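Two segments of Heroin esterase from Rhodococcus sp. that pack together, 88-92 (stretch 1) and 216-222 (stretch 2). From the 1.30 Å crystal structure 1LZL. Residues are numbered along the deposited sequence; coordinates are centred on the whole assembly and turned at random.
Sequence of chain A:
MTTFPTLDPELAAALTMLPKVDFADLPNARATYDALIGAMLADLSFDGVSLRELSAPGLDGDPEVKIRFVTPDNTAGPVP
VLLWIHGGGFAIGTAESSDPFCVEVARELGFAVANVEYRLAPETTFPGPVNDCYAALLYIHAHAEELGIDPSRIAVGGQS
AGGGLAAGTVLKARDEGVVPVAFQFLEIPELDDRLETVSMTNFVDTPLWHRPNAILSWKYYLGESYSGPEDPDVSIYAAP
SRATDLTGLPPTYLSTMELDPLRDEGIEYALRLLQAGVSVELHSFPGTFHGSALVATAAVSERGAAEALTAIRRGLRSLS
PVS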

# COMPACT_ATOMS: atom_id res chain seq x y z
N GLY A 88 0.25 0.50 -7.48
CA GLY A 88 0.34 0.27 -8.94
C GLY A 88 -0.80 -0.57 -9.45
O GLY A 88 -0.73 -1.25 -10.50
N GLY A 89 -1.96 -0.55 -8.78
CA GLY A 89 -3.13 -1.21 -9.30
C GLY A 89 -3.01 -2.71 -9.49
O GLY A 89 -3.81 -3.29 -10.25
N PHE A 90 -2.11 -3.36 -8.78
CA PHE A 90 -1.85 -4.82 -8.83
C PHE A 90 -1.05 -5.19 -10.08
O PHE A 90 -0.56 -6.34 -10.15
N ALA A 91 -0.90 -4.30 -11.05
CA ALA A 91 -0.31 -4.70 -12.35
C ALA A 91 0.91 -3.93 -12.75
O ALA A 91 1.56 -4.31 -13.76
N ILE A 92 1.22 -2.84 -12.03
CA ILE A 92 2.42 -2.06 -12.38
C ILE A 92 3.23 -1.74 -11.12
O ILE A 92 2.69 -1.95 -10.00
N LEU A 216 -10.18 -2.26 -14.85
CA LEU A 216 -9.08 -3.00 -15.46
C LEU A 216 -8.18 -3.57 -14.37
O LEU A 216 -7.69 -4.72 -14.48
N SER A 217 -7.98 -2.84 -13.29
CA SER A 217 -7.06 -3.29 -12.22
C SER A 217 -7.60 -4.54 -11.57
O SER A 217 -6.88 -5.53 -11.41
N TRP A 218 -8.88 -4.55 -11.21
CA TRP A 218 -9.39 -5.77 -10.57
C TRP A 218 -9.47 -6.94 -11.54
O TRP A 218 -9.30 -8.08 -11.16
N LYS A 219 -9.77 -6.65 -12.81
CA LYS A 219 -9.79 -7.73 -13.82
C LYS A 219 -8.41 -8.34 -13.99
O LYS A 219 -8.27 -9.57 -14.01
N TYR A 220 -7.35 -7.54 -14.09
CA TYR A 220 -5.99 -8.09 -14.17
C TYR A 220 -5.68 -8.94 -12.95
O TYR A 220 -5.09 -10.02 -13.10
N TYR A 221 -6.03 -8.44 -11.76
CA TYR A 221 -5.65 -9.14 -10.53
C TYR A 221 -6.41 -10.44 -10.30
O TYR A 221 -5.84 -11.47 -9.91
N LEU A 222 -7.73 -10.43 -10.51
CA LEU A 222 -8.53 -11.60 -10.18
C LEU A 222 -8.59 -12.61 -11.33
O LEU A 222 -8.88 -13.79 -11.03

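The contact is built around one aromatic side chain from a tight, glycine-rich loop laid against a helix. Phe 90 sits at phi 77°, psi -12°, with its CA-to-CB bond toward the helix, and its m rotamer (chi1 -56°, chi2 -66°) brings the ring nearly parallel to that of Tyr 221. Tyr 221 also points toward its partner and takes t (chi1 -174°, chi2 38°). The planes differ by only 7°, the centroids of the Phe 90 and Tyr 221 rings are 3.8 Å apart, and Phe 90 CG lies 3.5 Å from Tyr 221 CG: a true face-to-face stack.

Trp 218 starts out pointing away, yet its m rotamer and chi2 of 103° bring the six-membered ring back. It offers its face to the edge of Phe 90, with Phe 90 CZ 3.9 Å from Trp 218 CH2 and the planes at 59°.

Ser 217, also t, reaches the loop backbone from a sideways start: its OG lies 2.6 Å from Gly 89 O, close enough for a hydrogen bond, although its proton has another acceptor within reach. Gly 89 has phi 61°, a positive value that by itself favours glycine; a CB there would sit at ordinary contact distance from the Ser 217 hydroxyl. Farther from the Phe 90 ring, Ala 91 CB rests 3.9 Å from Tyr 220 CD2, a small methyl against an m-rotamer ring whose hydroxyl is hydrogen-bonded elsewhere in the structure.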

# COMPACT_ATOMS: atom_id res chain seq x y z
CB PHE A 90 -3.11 -5.70 -8.77
CG PHE A 90 -3.99 -5.45 -7.55
CD1 PHE A 90 -3.56 -5.74 -6.27
CD2 PHE A 90 -5.26 -4.91 -7.68
CE1 PHE A 90 -4.38 -5.50 -5.16
CE2 PHE A 90 -6.10 -4.69 -6.60
CZ PHE A 90 -5.66 -4.97 -5.31
CB ALA A 91 -1.41 -4.61 -13.44
CB ILE A 92 2.11 -0.73 -13.13
CG1 ILE A 92 1.54 0.39 -12.28
CG2 ILE A 92 1.21 -1.06 -14.33
CD1 ILE A 92 1.12 1.60 -13.13
CB LEU A 216 -8.24 -2.12 -16.40
CG LEU A 216 -8.82 -1.93 -17.83
CD1 LEU A 216 -10.32 -2.13 -17.84
CD2 LEU A 216 -8.34 -0.61 -18.37
CB SER A 217 -6.94 -2.16 -11.21
OG SER A 217 -6.32 -2.51 -9.97
CB TRP A 218 -10.76 -5.49 -9.94
CG TRP A 218 -10.60 -4.68 -8.66
CD1 TRP A 218 -10.82 -3.32 -8.49
CD2 TRP A 218 -10.19 -5.21 -7.40
NE1 TRP A 218 -10.57 -2.96 -7.16
CE2 TRP A 218 -10.18 -4.12 -6.50
CE3 TRP A 218 -9.82 -6.47 -6.94
CZ2 TRP A 218 -9.82 -4.27 -5.17
CZ3 TRP A 218 -9.46 -6.64 -5.60
CH2 TRP A 218 -9.47 -5.53 -4.72
CB LYS A 219 -10.35 -7.18 -15.14
CG LYS A 219 -10.47 -8.20 -16.26
CD LYS A 219 -11.27 -9.38 -15.71
CE LYS A 219 -11.61 -10.47 -16.72
NZ LYS A 219 -12.59 -11.40 -16.13
CB TYR A 220 -4.97 -6.96 -14.25
CG TYR A 220 -5.00 -6.19 -15.54
CD1 TYR A 220 -5.32 -6.81 -16.74
CD2 TYR A 220 -4.68 -4.85 -15.54
CE1 TYR A 220 -5.33 -6.03 -17.90
CE2 TYR A 220 -4.69 -4.06 -16.69
CZ TYR A 220 -5.01 -4.69 -17.87
OH TYR A 220 -5.03 -3.93 -19.02
CB TYR A 221 -5.97 -8.17 -9.37
CG TYR A 221 -5.54 -8.60 -7.99
CD1 TYR A 221 -4.34 -9.27 -7.75
CD2 TYR A 221 -6.34 -8.29 -6.91
CE1 TYR A 221 -3.99 -9.64 -6.45
CE2 TYR A 221 -6.01 -8.64 -5.61
CZ TYR A 221 -4.81 -9.32 -5.40
OH TYR A 221 -4.43 -9.68 -4.11
CB LEU A 222 -9.93 -11.13 -9.78
CG LEU A 222 -9.89 -10.19 -8.53
CD1 LEU A 222 -11.30 -9.80 -8.13
CD2 LEU A 222 -9.14 -10.82 -7.37